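Local coordinates for protein benzoylformate Decarboxylase (Polynucleobacter necessarius, PDB 4K9Q) that probably catalyses the thiamine diphosphate-dependent decarboxylation of benzoylformate to benzaldehyde and carbon dioxide, with a magnesium ion bound beside the cofactor, at residues L57-R62 with Y86-P91; S206-S211 with V268-P273; P227-P232 with L245-L250; A234-F239 with Q388-Y393; P364-L369 with R419-V424. All blocks are in the same frame, centred on the assembly; numbering follows the deposited sequence. Where two conformers were deposited one is given.

Contact 1: L57-R62 with Y86-P91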
# COMPACT_ATOMS: atom_id res chain seq x y z
N LEU A 57 -29.42 4.30 1.06
CA LEU A 57 -30.08 4.25 2.36
C LEU A 57 -29.37 5.12 3.40
O LEU A 57 -30.01 5.91 4.10
CB LEU A 57 -30.18 2.81 2.86
CG LEU A 57 -30.92 2.61 4.18
CD1 LEU A 57 -32.33 3.21 4.10
CD2 LEU A 57 -30.97 1.13 4.52
N SER A 58 -28.05 4.99 3.49
CA SER A 58 -27.26 5.79 4.44
C SER A 58 -27.41 7.30 4.18
O SER A 58 -27.46 8.10 5.11
CB SER A 58 -25.79 5.37 4.40
OG SER A 58 -25.00 6.24 5.20
N GLN A 59 -27.50 7.70 2.91
CA GLN A 59 -27.67 9.12 2.59
C GLN A 59 -29.03 9.58 3.09
O GLN A 59 -29.17 10.68 3.63
CB GLN A 59 -27.54 9.37 1.08
CG GLN A 59 -26.10 9.21 0.55
CD GLN A 59 -25.96 9.74 -0.87
OE1 GLN A 59 -26.70 10.63 -1.30
NE2 GLN A 59 -24.99 9.20 -1.60
N SER A 60 -30.04 8.73 2.91
CA SER A 60 -31.39 9.08 3.32
C SER A 60 -31.47 9.25 4.84
O SER A 60 -32.08 10.20 5.32
CB SER A 60 -32.38 8.00 2.86
OG SER A 60 -33.71 8.29 3.28
N LEU A 61 -30.85 8.33 5.57
CA LEU A 61 -30.98 8.29 7.02
C LEU A 61 -29.97 9.15 7.79
O LEU A 61 -30.16 9.41 8.97
CB LEU A 61 -30.91 6.84 7.52
CG LEU A 61 -31.99 5.94 6.92
CD1 LEU A 61 -31.92 4.54 7.49
CD2 LEU A 61 -33.37 6.53 7.17
N ARG A 62 -28.90 9.57 7.11
CA ARG A 62 -27.78 10.26 7.75
C ARG A 62 -27.18 9.48 8.93
O ARG A 62 -26.92 10.03 10.01
CB ARG A 62 -28.16 11.69 8.14
CG ARG A 62 -28.32 12.59 6.92
CD ARG A 62 -28.69 14.02 7.26
NE ARG A 62 -28.60 14.87 6.08
CZ ARG A 62 -29.60 15.06 5.22
NH1 ARG A 62 -30.76 14.46 5.40
NH2 ARG A 62 -29.42 15.86 4.16
N TYR A 86 -17.08 6.59 -1.20
CA TYR A 86 -16.02 7.41 -0.64
C TYR A 86 -16.16 8.86 -1.12
O TYR A 86 -16.10 9.79 -0.31
CB TYR A 86 -14.65 6.84 -1.04
CG TYR A 86 -13.48 7.53 -0.39
CD1 TYR A 86 -12.88 8.63 -1.00
CD2 TYR A 86 -12.96 7.06 0.82
CE1 TYR A 86 -11.78 9.26 -0.40
CE2 TYR A 86 -11.87 7.69 1.42
CZ TYR A 86 -11.29 8.78 0.80
OH TYR A 86 -10.21 9.40 1.39
N GLN A 87 -16.36 9.06 -2.42
CA GLN A 87 -16.46 10.42 -2.94
C GLN A 87 -17.79 11.10 -2.56
O GLN A 87 -17.86 12.32 -2.47
CB GLN A 87 -16.18 10.44 -4.46
CG GLN A 87 -14.75 9.99 -4.76
CD GLN A 87 -14.27 10.30 -6.16
OE1 GLN A 87 -15.05 10.28 -7.11
NE2 GLN A 87 -12.97 10.59 -6.30
N ASN A 88 -18.83 10.29 -2.32
CA ASN A 88 -20.12 10.77 -1.80
C ASN A 88 -20.01 11.17 -0.32
O ASN A 88 -20.92 11.81 0.23
CB ASN A 88 -21.18 9.67 -1.89
CG ASN A 88 -21.75 9.48 -3.29
OD1 ASN A 88 -21.58 10.32 -4.19
ND2 ASN A 88 -22.45 8.36 -3.49
N LYS A 89 -18.92 10.75 0.32
CA LYS A 89 -18.72 10.93 1.77
C LYS A 89 -19.78 10.23 2.62
O LYS A 89 -20.27 10.77 3.61
CB LYS A 89 -18.59 12.41 2.12
CG LYS A 89 -17.27 13.00 1.61
CD LYS A 89 -17.03 14.43 2.08
CE LYS A 89 -17.90 15.43 1.33
NZ LYS A 89 -17.26 16.79 1.38
N THR A 90 -20.12 9.00 2.23
CA THR A 90 -21.16 8.26 2.92
C THR A 90 -20.52 7.34 3.95
O THR A 90 -19.60 6.60 3.63
CB THR A 90 -21.95 7.39 1.94
OG1 THR A 90 -22.40 8.20 0.84
CG2 THR A 90 -23.15 6.72 2.63
N PRO A 91 -21.01 7.39 5.20
CA PRO A 91 -20.38 6.64 6.29
C PRO A 91 -20.77 5.15 6.33
O PRO A 91 -21.29 4.70 7.35
CB PRO A 91 -20.87 7.38 7.53
CG PRO A 91 -22.21 7.93 7.14
CD PRO A 91 -22.10 8.27 5.67
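With chi1 at -52°, Thr90 holds OG1 anti to its carbonyl carbon and CG2 anti to its backbone N, while chi1 of 174° sets OG of Ser58 anti to the N of that residue. These two settings bring Ser58 OG to 3.2 Å from Thr90 CG2. The fit is tight, for Ser58 CB lies 3.5 Å from the same Thr90 CG2, and Pro91 CD follows at 3.6 Å from Ser58 OG. Ser58 OG therefore meets carbon across the contact; its hydrogen bond goes to Lys63 O, just past the helix end.

Gln59 reaches out in an extended chain and crosses Asn88 at about a right angle, the amide planes 83° apart. Gln59 NE2 stands 3.3 Å from Asn88 ND2, but both are donors and no bond joins them. Asp55 probably explains how two donors come so near: its OD1 is hydrogen-bonded to Gln59 NE2 and to Thr90 OG1, and its OD2 to Asn88 ND2. An alanine at Thr90 would probably open a gap beside Ser58 OG and leave Asp55 OD1 without the hydroxyl of Thr90.

Lys89, with positive phi, ends helix 79-88 in a Schellman motif. The contact thus joins the ends of helices 47-61 and 79-88 in the N-terminal domain, a parallel alpha/beta unit of the thiamine diphosphate-binding fold.

Contact 2: S206-S211 with V268-P273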
# COMPACT_ATOMS: atom_id res chain seq x y z
N SER A 206 -22.38 20.35 -2.76
CA SER A 206 -23.26 19.43 -2.06
C SER A 206 -23.00 19.19 -0.57
O SER A 206 -23.80 18.51 0.07
CB SER A 206 -23.35 18.11 -2.82
OG SER A 206 -23.86 18.36 -4.11
N ASP A 207 -21.93 19.75 -0.01
CA ASP A 207 -21.76 19.70 1.44
C ASP A 207 -22.98 20.34 2.10
O ASP A 207 -23.40 19.95 3.19
CB ASP A 207 -20.50 20.45 1.91
CG ASP A 207 -19.19 19.77 1.52
OD1 ASP A 207 -19.21 18.66 0.92
OD2 ASP A 207 -18.13 20.37 1.84
N ILE A 208 -23.55 21.33 1.41
CA ILE A 208 -24.72 22.03 1.91
C ILE A 208 -25.91 21.08 2.04
O ILE A 208 -26.70 21.16 2.98
CB ILE A 208 -25.05 23.26 1.02
CG1 ILE A 208 -23.99 24.35 1.22
CG2 ILE A 208 -26.47 23.80 1.30
CD1 ILE A 208 -24.03 25.41 0.14
N ALA A 209 -26.02 20.14 1.10
CA ALA A 209 -27.10 19.17 1.13
C ALA A 209 -26.90 18.21 2.31
O ALA A 209 -27.80 18.04 3.12
CB ALA A 209 -27.18 18.40 -0.18
N ARG A 210 -25.71 17.62 2.39
CA ARG A 210 -25.41 16.64 3.42
C ARG A 210 -25.55 17.23 4.82
O ARG A 210 -26.09 16.58 5.73
CB ARG A 210 -24.00 16.04 3.23
CG ARG A 210 -23.91 14.96 2.15
CD ARG A 210 -22.47 14.49 1.96
NE ARG A 210 -21.62 15.49 1.32
CZ ARG A 210 -21.51 15.65 0.00
NH1 ARG A 210 -22.17 14.84 -0.82
NH2 ARG A 210 -20.71 16.59 -0.49
N SER A 211 -25.08 18.46 5.00
CA SER A 211 -25.06 19.11 6.31
C SER A 211 -26.37 19.78 6.67
O SER A 211 -26.48 20.43 7.72
CB SER A 211 -23.92 20.14 6.38
OG SER A 211 -24.16 21.21 5.49
N VAL A 268 -17.02 33.12 -4.30
CA VAL A 268 -17.17 32.50 -3.00
C VAL A 268 -17.76 31.09 -3.15
O VAL A 268 -18.94 30.92 -3.46
CB VAL A 268 -18.07 33.34 -2.07
CG1 VAL A 268 -18.14 32.70 -0.68
CG2 VAL A 268 -17.53 34.76 -1.96
N VAL A 269 -16.92 30.07 -2.95
CA VAL A 269 -17.34 28.68 -3.12
C VAL A 269 -17.60 28.03 -1.77
O VAL A 269 -16.69 27.92 -0.95
CB VAL A 269 -16.24 27.87 -3.85
CG1 VAL A 269 -16.73 26.45 -4.14
CG2 VAL A 269 -15.82 28.59 -5.14
N ILE A 270 -18.83 27.60 -1.54
CA ILE A 270 -19.19 26.98 -0.27
C ILE A 270 -19.62 25.52 -0.45
O ILE A 270 -20.62 25.25 -1.12
CB ILE A 270 -20.30 27.78 0.46
CG1 ILE A 270 -19.83 29.23 0.69
CG2 ILE A 270 -20.65 27.14 1.80
CD1 ILE A 270 -20.88 30.09 1.36
N GLY A 271 -18.85 24.60 0.13
CA GLY A 271 -19.25 23.19 0.17
C GLY A 271 -18.95 22.39 -1.08
O GLY A 271 -19.65 21.41 -1.40
N ALA A 272 -17.90 22.78 -1.79
CA ALA A 272 -17.54 22.16 -3.06
C ALA A 272 -16.04 22.09 -3.27
O ALA A 272 -15.29 22.91 -2.74
CB ALA A 272 -18.16 22.95 -4.20
N PRO A 273 -15.60 21.12 -4.08
CA PRO A 273 -14.25 21.14 -4.64
C PRO A 273 -14.05 22.39 -5.50
O PRO A 273 -15.01 22.97 -6.03
CB PRO A 273 -14.22 19.91 -5.57
CG PRO A 273 -15.39 19.06 -5.14
CD PRO A 273 -16.41 20.01 -4.61
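Asp207 and Gly271 meet at the topological switch point of the central, Rossmann-like domain, where the chain leaves neighbouring parallel strands 201-204 and 266-270. Asp207 N donates to Gly271 O at 3.1 Å, with an N-H...O angle of 167°; the donor lies in the carbonyl plane, on a lone pair. The backbones come very close, the CA atoms of Asp207 and Gly271 being 4.5 Å apart. Asp207 CB touches Gly271 CA at 3.5 Å, and a CB modelled on Gly271 would fall 3.0 Å from Asp207 CB, a tight approach; phi of 82° points to glycine independently.

In a sheet ordered 3-2-1-4-5-6, this junction between the first and fourth strands is where the connections run off in opposite directions. Here it holds a carboxylate rich in partners. Arg210 NH2 reaches the anti lone pair of Asp207 OD1 at 2.9 Å, the oxygen lying in the guanidinium plane, and Lys89 NZ forms a second salt bridge to that oxygen. Asp207 OD2 is hydrogen-bonded to Asp297 N. An alanine at Asp207 would probably leave Lys89 and Arg210 without this shared anionic mate and Asp297 N without its acceptor.

On the apolar flank, chi2 of 165° carries CD1 of Ile208 out to 3.6 Å from Ile270 O, with Ile270 CG2 at 4.1 Å from that same Ile208 CD1.

Contact 3: P227-P232 with L245-L250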
# COMPACT_ATOMS: atom_id res chain seq x y z
N PRO A 227 -25.61 36.46 -7.21
CA PRO A 227 -26.00 35.30 -8.01
C PRO A 227 -25.43 34.02 -7.42
O PRO A 227 -24.30 34.01 -6.91
CB PRO A 227 -25.35 35.59 -9.37
CG PRO A 227 -24.20 36.48 -9.06
CD PRO A 227 -24.67 37.34 -7.92
N VAL A 228 -26.21 32.94 -7.48
CA VAL A 228 -25.77 31.65 -6.99
C VAL A 228 -25.71 30.65 -8.14
O VAL A 228 -26.65 30.54 -8.91
CB VAL A 228 -26.73 31.12 -5.91
CG1 VAL A 228 -26.35 29.71 -5.51
CG2 VAL A 228 -26.72 32.05 -4.69
N TRP A 229 -24.59 29.95 -8.26
CA TRP A 229 -24.46 28.87 -9.22
C TRP A 229 -24.22 27.58 -8.46
O TRP A 229 -23.58 27.59 -7.42
CB TRP A 229 -23.25 29.08 -10.12
CG TRP A 229 -23.39 30.20 -11.10
CD1 TRP A 229 -23.20 31.53 -10.86
CD2 TRP A 229 -23.73 30.09 -12.48
NE1 TRP A 229 -23.41 32.25 -12.01
CE2 TRP A 229 -23.73 31.39 -13.02
CE3 TRP A 229 -24.03 29.00 -13.32
CZ2 TRP A 229 -24.02 31.64 -14.36
CZ3 TRP A 229 -24.32 29.26 -14.65
CH2 TRP A 229 -24.32 30.56 -15.16
N ALA A 230 -24.69 26.46 -9.00
CA ALA A 230 -24.31 25.17 -8.46
C ALA A 230 -22.94 24.79 -9.01
O ALA A 230 -22.65 24.99 -10.20
CB ALA A 230 -25.35 24.10 -8.82
N ALA A 231 -22.07 24.28 -8.14
CA ALA A 231 -20.77 23.79 -8.58
C ALA A 231 -20.93 22.74 -9.68
O ALA A 231 -21.96 22.07 -9.75
CB ALA A 231 -20.00 23.21 -7.40
N PRO A 232 -19.92 22.59 -10.55
CA PRO A 232 -20.01 21.55 -11.59
C PRO A 232 -20.16 20.17 -10.96
O PRO A 232 -19.53 19.88 -9.93
CB PRO A 232 -18.65 21.64 -12.31
CG PRO A 232 -17.73 22.30 -11.31
CD PRO A 232 -18.60 23.27 -10.56
N LEU A 245 -32.26 34.28 -7.32
CA LEU A 245 -30.82 34.46 -7.37
C LEU A 245 -30.11 33.33 -8.12
O LEU A 245 -28.95 33.48 -8.52
CB LEU A 245 -30.24 34.62 -5.96
CG LEU A 245 -30.64 35.88 -5.19
CD1 LEU A 245 -30.00 35.87 -3.81
CD2 LEU A 245 -30.23 37.12 -5.96
N PHE A 246 -30.80 32.21 -8.32
CA PHE A 246 -30.14 31.03 -8.88
C PHE A 246 -29.93 31.15 -10.38
O PHE A 246 -30.88 31.38 -11.12
CB PHE A 246 -30.91 29.76 -8.57
CG PHE A 246 -30.20 28.53 -9.03
CD1 PHE A 246 -29.06 28.09 -8.36
CD2 PHE A 246 -30.65 27.81 -10.12
CE1 PHE A 246 -28.40 26.95 -8.78
CE2 PHE A 246 -29.99 26.67 -10.55
CZ PHE A 246 -28.86 26.24 -9.88
N GLN A 247 -28.69 30.95 -10.81
CA GLN A 247 -28.34 31.14 -12.22
C GLN A 247 -28.32 29.84 -13.03
O GLN A 247 -28.65 29.84 -14.21
CB GLN A 247 -26.99 31.85 -12.34
CG GLN A 247 -26.96 33.18 -11.59
CD GLN A 247 -27.97 34.17 -12.14
OE1 GLN A 247 -27.92 34.55 -13.31
NE2 GLN A 247 -28.91 34.59 -11.30
N GLY A 248 -27.94 28.74 -12.38
CA GLY A 248 -27.89 27.44 -13.03
C GLY A 248 -26.70 26.64 -12.55
O GLY A 248 -26.08 27.01 -11.55
N ALA A 249 -26.37 25.56 -13.26
CA ALA A 249 -25.24 24.70 -12.92
C ALA A 249 -24.06 25.09 -13.78
O ALA A 249 -24.20 25.28 -14.99
CB ALA A 249 -25.61 23.25 -13.17
N LEU A 250 -22.88 25.22 -13.17
CA LEU A 250 -21.70 25.59 -13.94
C LEU A 250 -21.25 24.43 -14.82
O LEU A 250 -21.40 23.26 -14.45
CB LEU A 250 -20.56 26.04 -13.02
CG LEU A 250 -20.74 27.39 -12.33
CD1 LEU A 250 -19.73 27.54 -11.20
CD2 LEU A 250 -20.62 28.53 -13.34
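The indole of Trp229 is gripped between Gln247 and Leu250. Over one face, Gln247 CB lies 3.6 Å from the centroid of the five-membered ring of Trp229 and 21° off its normal, a CH-pi contact. Against the opposite face Leu250 CD2 sits toward the rim, 3.4 Å from Trp229 CE3. Chi1 of -71° places CG of Leu250 anti to its carbonyl carbon, from where the branch crosses the indole at about a right angle.

Val228, Ala230, Phe246 and Ala249 occupy the other face of the sheet, where Phe246 CE1 comes to 4.2 Å from Ala230 CB. Gly248 lies beside both rings, its N over a face of Phe246 toward the rim; its backbone angles would press a side chain onto the carbonyl oxygen before it.

Between the two faces run four backbone bonds. Val228 N donates to Leu245 O at 3.0 Å and its carbonyl receives Gln247 N, with Val228 O to Gln247 N at 2.8 Å. Ala230 N then donates to Gly248 O at 3.0 Å, and Leu250 N to Ala230 O at 3.0 Å. At the polar edge Gln247 bends at chi2, and Gln247 NE2 returns to Leu245 O at 3.0 Å, reaching it from the opposite face to Val228 N; this amide nitrogen also bonds Pro335 O.

Val228 pairs with Phe246 but Ala230 with Ala249, so strand 246-249 carries one extra residue, a beta bulge. The strand is the outermost, within this chain, of the parallel sheet of the Rossmann-like central domain.

Contact 4: A234-F239 with Q388-Y393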
# COMPACT_ATOMS: atom_id res chain seq x y z
N ALA A 234 -22.43 18.80 -9.15
CA ALA A 234 -22.95 18.75 -7.79
C ALA A 234 -23.94 17.59 -7.69
O ALA A 234 -25.00 17.61 -8.32
CB ALA A 234 -23.62 20.07 -7.41
N GLU A 235 -23.58 16.60 -6.89
CA GLU A 235 -24.30 15.35 -6.78
C GLU A 235 -25.69 15.51 -6.15
O GLU A 235 -26.59 14.69 -6.38
CB GLU A 235 -23.47 14.35 -5.96
CG GLU A 235 -23.16 14.82 -4.52
CD GLU A 235 -21.83 15.53 -4.39
OE1 GLU A 235 -21.39 16.24 -5.33
OE2 GLU A 235 -21.22 15.40 -3.31
N ARG A 236 -25.84 16.56 -5.34
CA ARG A 236 -27.10 16.84 -4.64
C ARG A 236 -27.36 18.34 -4.61
O ARG A 236 -26.45 19.13 -4.37
CB ARG A 236 -27.06 16.28 -3.22
CG ARG A 236 -27.05 14.77 -3.20
CD ARG A 236 -26.81 14.25 -1.82
NE ARG A 236 -27.90 14.62 -0.93
CZ ARG A 236 -27.96 14.24 0.34
NH1 ARG A 236 -26.99 13.48 0.82
NH2 ARG A 236 -28.97 14.61 1.11
N THR A 237 -28.61 18.70 -4.88
CA THR A 237 -29.00 20.09 -5.05
C THR A 237 -28.60 20.95 -3.84
O THR A 237 -28.98 20.65 -2.72
CB THR A 237 -30.53 20.18 -5.23
OG1 THR A 237 -30.94 19.27 -6.26
CG2 THR A 237 -30.94 21.59 -5.60
N PRO A 238 -27.81 22.01 -4.07
CA PRO A 238 -27.42 22.82 -2.92
C PRO A 238 -28.24 24.11 -2.71
O PRO A 238 -28.06 24.77 -1.69
CB PRO A 238 -25.97 23.19 -3.24
CG PRO A 238 -25.94 23.27 -4.72
CD PRO A 238 -26.93 22.24 -5.23
N PHE A 239 -29.10 24.46 -3.65
CA PHE A 239 -29.83 25.73 -3.58
C PHE A 239 -31.14 25.61 -4.39
O PHE A 239 -31.17 24.96 -5.43
CB PHE A 239 -28.93 26.84 -4.15
CG PHE A 239 -29.41 28.24 -3.89
CD1 PHE A 239 -30.10 28.95 -4.86
CD2 PHE A 239 -29.14 28.87 -2.68
CE1 PHE A 239 -30.54 30.25 -4.64
CE2 PHE A 239 -29.57 30.18 -2.45
CZ PHE A 239 -30.27 30.87 -3.43
N GLN A 388 -36.54 21.84 -3.21
CA GLN A 388 -36.62 21.33 -1.85
C GLN A 388 -35.37 20.52 -1.57
O GLN A 388 -34.80 19.92 -2.49
CB GLN A 388 -37.87 20.45 -1.65
CG GLN A 388 -39.21 21.18 -1.78
CD GLN A 388 -39.38 22.30 -0.76
OE1 GLN A 388 -38.80 22.27 0.33
NE2 GLN A 388 -40.18 23.30 -1.12
N PRO A 389 -34.92 20.49 -0.30
CA PRO A 389 -33.78 19.66 0.08
C PRO A 389 -34.13 18.17 -0.01
O PRO A 389 -35.32 17.81 -0.09
CB PRO A 389 -33.53 20.05 1.55
CG PRO A 389 -34.87 20.48 2.03
CD PRO A 389 -35.51 21.18 0.86
N ASP A 390 -33.10 17.33 -0.01
CA ASP A 390 -33.23 15.87 0.04
C ASP A 390 -34.22 15.35 -1.00
O ASP A 390 -35.03 14.46 -0.70
CB ASP A 390 -33.64 15.41 1.43
CG ASP A 390 -32.59 15.72 2.48
OD1 ASP A 390 -31.44 16.07 2.10
OD2 ASP A 390 -32.90 15.62 3.69
N THR A 391 -34.11 15.88 -2.21
CA THR A 391 -35.01 15.54 -3.29
C THR A 391 -34.24 14.97 -4.49
O THR A 391 -34.62 13.92 -5.03
CB THR A 391 -35.87 16.77 -3.67
OG1 THR A 391 -36.74 17.05 -2.57
CG2 THR A 391 -36.70 16.53 -4.93
N PHE A 392 -33.15 15.63 -4.89
CA PHE A 392 -32.35 15.18 -6.03
C PHE A 392 -31.05 14.51 -5.60
O PHE A 392 -30.31 15.04 -4.75
CB PHE A 392 -32.03 16.33 -6.99
CG PHE A 392 -31.10 15.94 -8.10
CD1 PHE A 392 -31.58 15.25 -9.21
CD2 PHE A 392 -29.74 16.23 -8.03
CE1 PHE A 392 -30.71 14.87 -10.24
CE2 PHE A 392 -28.88 15.85 -9.05
CZ PHE A 392 -29.37 15.18 -10.15
N TYR A 393 -30.76 13.36 -6.20
CA TYR A 393 -29.53 12.63 -5.90
C TYR A 393 -28.91 12.04 -7.15
O TYR A 393 -29.61 11.45 -7.99
CB TYR A 393 -29.83 11.46 -4.96
CG TYR A 393 -30.40 11.81 -3.61
CD1 TYR A 393 -31.75 12.13 -3.47
CD2 TYR A 393 -29.60 11.79 -2.47
CE1 TYR A 393 -32.28 12.43 -2.21
CE2 TYR A 393 -30.12 12.09 -1.22
CZ TYR A 393 -31.46 12.41 -1.10
OH TYR A 393 -31.99 12.71 0.13
O HOH W 1 -30.39 15.70 -1.96
O HOH W 2 -30.37 18.55 -1.82
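Arg236, on a loop of the central domain, meets Asp390 and Tyr393 at the short strand 392-393, which within this chain is an outermost strand of the parallel sheet in the C-terminal thiamine diphosphate-binding fold. Arg236 NH2 forms a salt bridge to Asp390 OD1 at 3.0 Å, although the hydrogen bond itself is weak, bent to 122°. Asp390 OD1 has a second cationic partner in Arg62, whose NH2 also comes close to that of Arg236; the shared carboxylate would be expected to ease the repulsion.

Arg236 NE is satisfied by a water 2.9 Å away, and this water donates onward to Phe392 O, also at 2.9 Å, linking side chain to backbone. A second water donates to Thr237 O at 2.7 Å and only weakly accepts from Asp390 N. The carboxylate of Glu235 is engaged elsewhere: OE1 with Arg276 and OE2 with Arg210. Thr237 OG1 abuts Phe392 CB at 3.2 Å, the two side chains crossing at about a right angle.

Chi3 of 64° bends the Arg236 chain and places NE; the side chains of Arg236 and Tyr393 run side by side, guanidinium and ring planes 30° apart. Tyr393 CE2 stands 3.3 Å above the guanidinium plane of Arg236, toward its rim.

Contact 5: P364-L369 with R419-V424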
# COMPACT_ATOMS: atom_id res chain seq x y z
N PRO A 364 -46.08 14.27 -8.97
CA PRO A 364 -46.61 14.89 -7.76
C PRO A 364 -45.62 15.88 -7.18
O PRO A 364 -44.43 15.88 -7.55
CB PRO A 364 -46.82 13.70 -6.81
CG PRO A 364 -45.93 12.64 -7.32
CD PRO A 364 -45.85 12.83 -8.81
N LYS A 365 -46.08 16.73 -6.27
CA LYS A 365 -45.21 17.73 -5.67
C LYS A 365 -44.02 17.09 -4.96
O LYS A 365 -42.91 17.60 -5.03
CB LYS A 365 -45.99 18.64 -4.73
N GLU A 366 -44.25 15.97 -4.27
CA GLU A 366 -43.17 15.32 -3.53
C GLU A 366 -42.68 14.00 -4.14
O GLU A 366 -43.33 12.96 -3.99
CB GLU A 366 -43.56 15.12 -2.07
CG GLU A 366 -43.67 16.40 -1.29
CD GLU A 366 -43.43 16.19 0.18
OE1 GLU A 366 -43.03 17.17 0.85
OE2 GLU A 366 -43.62 15.06 0.67
N ILE A 367 -41.54 14.07 -4.83
CA ILE A 367 -40.87 12.89 -5.34
C ILE A 367 -39.40 12.96 -4.94
O ILE A 367 -38.91 14.01 -4.51
CB ILE A 367 -40.95 12.77 -6.89
CG1 ILE A 367 -40.21 13.93 -7.57
CG2 ILE A 367 -42.40 12.72 -7.35
CD1 ILE A 367 -40.06 13.74 -9.08
N VAL A 368 -38.70 11.84 -5.05
CA VAL A 368 -37.25 11.83 -5.02
C VAL A 368 -36.83 11.63 -6.47
O VAL A 368 -37.42 10.80 -7.16
CB VAL A 368 -36.70 10.70 -4.14
CG1 VAL A 368 -35.19 10.58 -4.30
CG2 VAL A 368 -37.07 10.95 -2.67
N LEU A 369 -35.86 12.40 -6.94
CA LEU A 369 -35.41 12.31 -8.33
C LEU A 369 -33.95 11.87 -8.35
O LEU A 369 -33.11 12.48 -7.70
CB LEU A 369 -35.54 13.67 -9.03
CG LEU A 369 -35.15 13.62 -10.51
CD1 LEU A 369 -36.16 12.81 -11.29
CD2 LEU A 369 -35.06 15.04 -11.09
N ARG A 419 -41.96 8.86 5.10
CA ARG A 419 -42.40 9.89 4.17
C ARG A 419 -42.98 9.29 2.89
O ARG A 419 -43.93 9.82 2.30
CB ARG A 419 -41.24 10.83 3.86
CG ARG A 419 -41.67 12.11 3.20
CD ARG A 419 -40.51 13.08 3.19
NE ARG A 419 -40.82 14.25 2.39
CZ ARG A 419 -39.93 15.19 2.08
NH1 ARG A 419 -38.69 15.07 2.52
NH2 ARG A 419 -40.28 16.23 1.33
N ASN A 420 -42.39 8.18 2.45
CA ASN A 420 -42.91 7.39 1.34
C ASN A 420 -43.08 8.08 -0.01
O ASN A 420 -44.01 7.78 -0.76
CB ASN A 420 -44.20 6.67 1.76
CG ASN A 420 -43.91 5.51 2.69
OD1 ASN A 420 -43.29 4.53 2.29
ND2 ASN A 420 -44.35 5.62 3.95
N ARG A 421 -42.16 8.98 -0.34
CA ARG A 421 -42.16 9.57 -1.67
C ARG A 421 -41.72 8.52 -2.70
O ARG A 421 -40.84 7.71 -2.41
CB ARG A 421 -41.18 10.74 -1.72
CG ARG A 421 -41.58 11.91 -0.84
CD ARG A 421 -40.47 12.96 -0.83
NE ARG A 421 -39.28 12.47 -0.15
CZ ARG A 421 -38.11 13.09 -0.15
NH1 ARG A 421 -37.97 14.23 -0.81
NH2 ARG A 421 -37.07 12.58 0.51
N PRO A 422 -42.31 8.55 -3.90
CA PRO A 422 -41.81 7.68 -4.97
C PRO A 422 -40.42 8.13 -5.41
O PRO A 422 -40.14 9.33 -5.38
CB PRO A 422 -42.82 7.87 -6.10
CG PRO A 422 -43.43 9.20 -5.84
CD PRO A 422 -43.46 9.36 -4.34
N VAL A 423 -39.55 7.20 -5.79
CA VAL A 423 -38.24 7.57 -6.31
C VAL A 423 -38.25 7.42 -7.83
O VAL A 423 -38.30 6.30 -8.35
CB VAL A 423 -37.12 6.70 -5.72
CG1 VAL A 423 -35.76 7.11 -6.31
CG2 VAL A 423 -37.12 6.80 -4.19
N VAL A 424 -38.21 8.54 -8.54
CA VAL A 424 -38.23 8.52 -10.00
C VAL A 424 -36.79 8.59 -10.50
O VAL A 424 -36.04 9.50 -10.13
CB VAL A 424 -39.03 9.71 -10.54
CG1 VAL A 424 -39.01 9.72 -12.06
CG2 VAL A 424 -40.47 9.64 -10.04
O HOH W 3 -44.86 12.05 0.86
O HOH W 4 -39.59 16.04 -2.60
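Glu366 opens the contact with its carboxylate against Arg419. Glu366 OE1 is 2.9 Å from Arg419 NH2, in a salt bridge whose donor stands above the carboxylate plane, 68° out of it. A weak second bond runs from Arg419 NE to Glu366 OE2 at 3.4 Å, and a water joins Glu366 OE2 to Arg419 O. This edge is solvent-exposed and Arg419 also touches a crystal neighbour, so its pose may owe something to the lattice. Farther in, Glu366 CB rests 4.0 Å from Arg421 CG.

Ile367 has CG1 between its backbone N and carbonyl carbon, the crowded position, and CG2 anti to the carbonyl carbon; Ile367 CG2 is 4.0 Å from Pro422 CG. A water bridges Ile367 O and Arg421 NH1.

Val368 lies at the middle of the pairing. Its N donates to Pro422 O at 2.9 Å in a nearly straight bond (179°), and Val424 N returns to Val368 O at 2.8 Å. Val368 CG2 sits 3.4 Å above the guanidinium plane of Arg421, over its centre, while Arg419 NH1 covers the opposite face. The closeness of the two cationic groups is probably eased by Glu366 and by Glu414, which salt-bridges Arg421 NE.

Leu369 adds a CA-H...O contact, Leu369 CA to Val424 O at 3.4 Å, and pairs in parallel with Val424. In the sheet, strand 368-372 lies between 392-393 and 423-428; helix 403-417 packs on Val423, and helix 501-513 on Pro422 and Val424.

In the fold
Contact 1 comes first along the chain, closing a short loop within the N-terminal domain before any other opens. Contact 2 closes a longer excursion in the central domain, and contact 3 lies wholly within it, pairing two strands of the same sheet. Contact 4 starts between the segments of contact 3 and ends far downstream, crossing contacts 2 and 3 and tying the central domain to the C-terminal one. Contact 5 crosses contact 4 in turn; backbone hydrogen bonds of Leu369 with Thr391 and Tyr393 put contacts 4 and 5 in one sheet. Salt bridges join contact 1 to contacts 2 and 4, and contact 2 to contact 4, so that all three domains are linked.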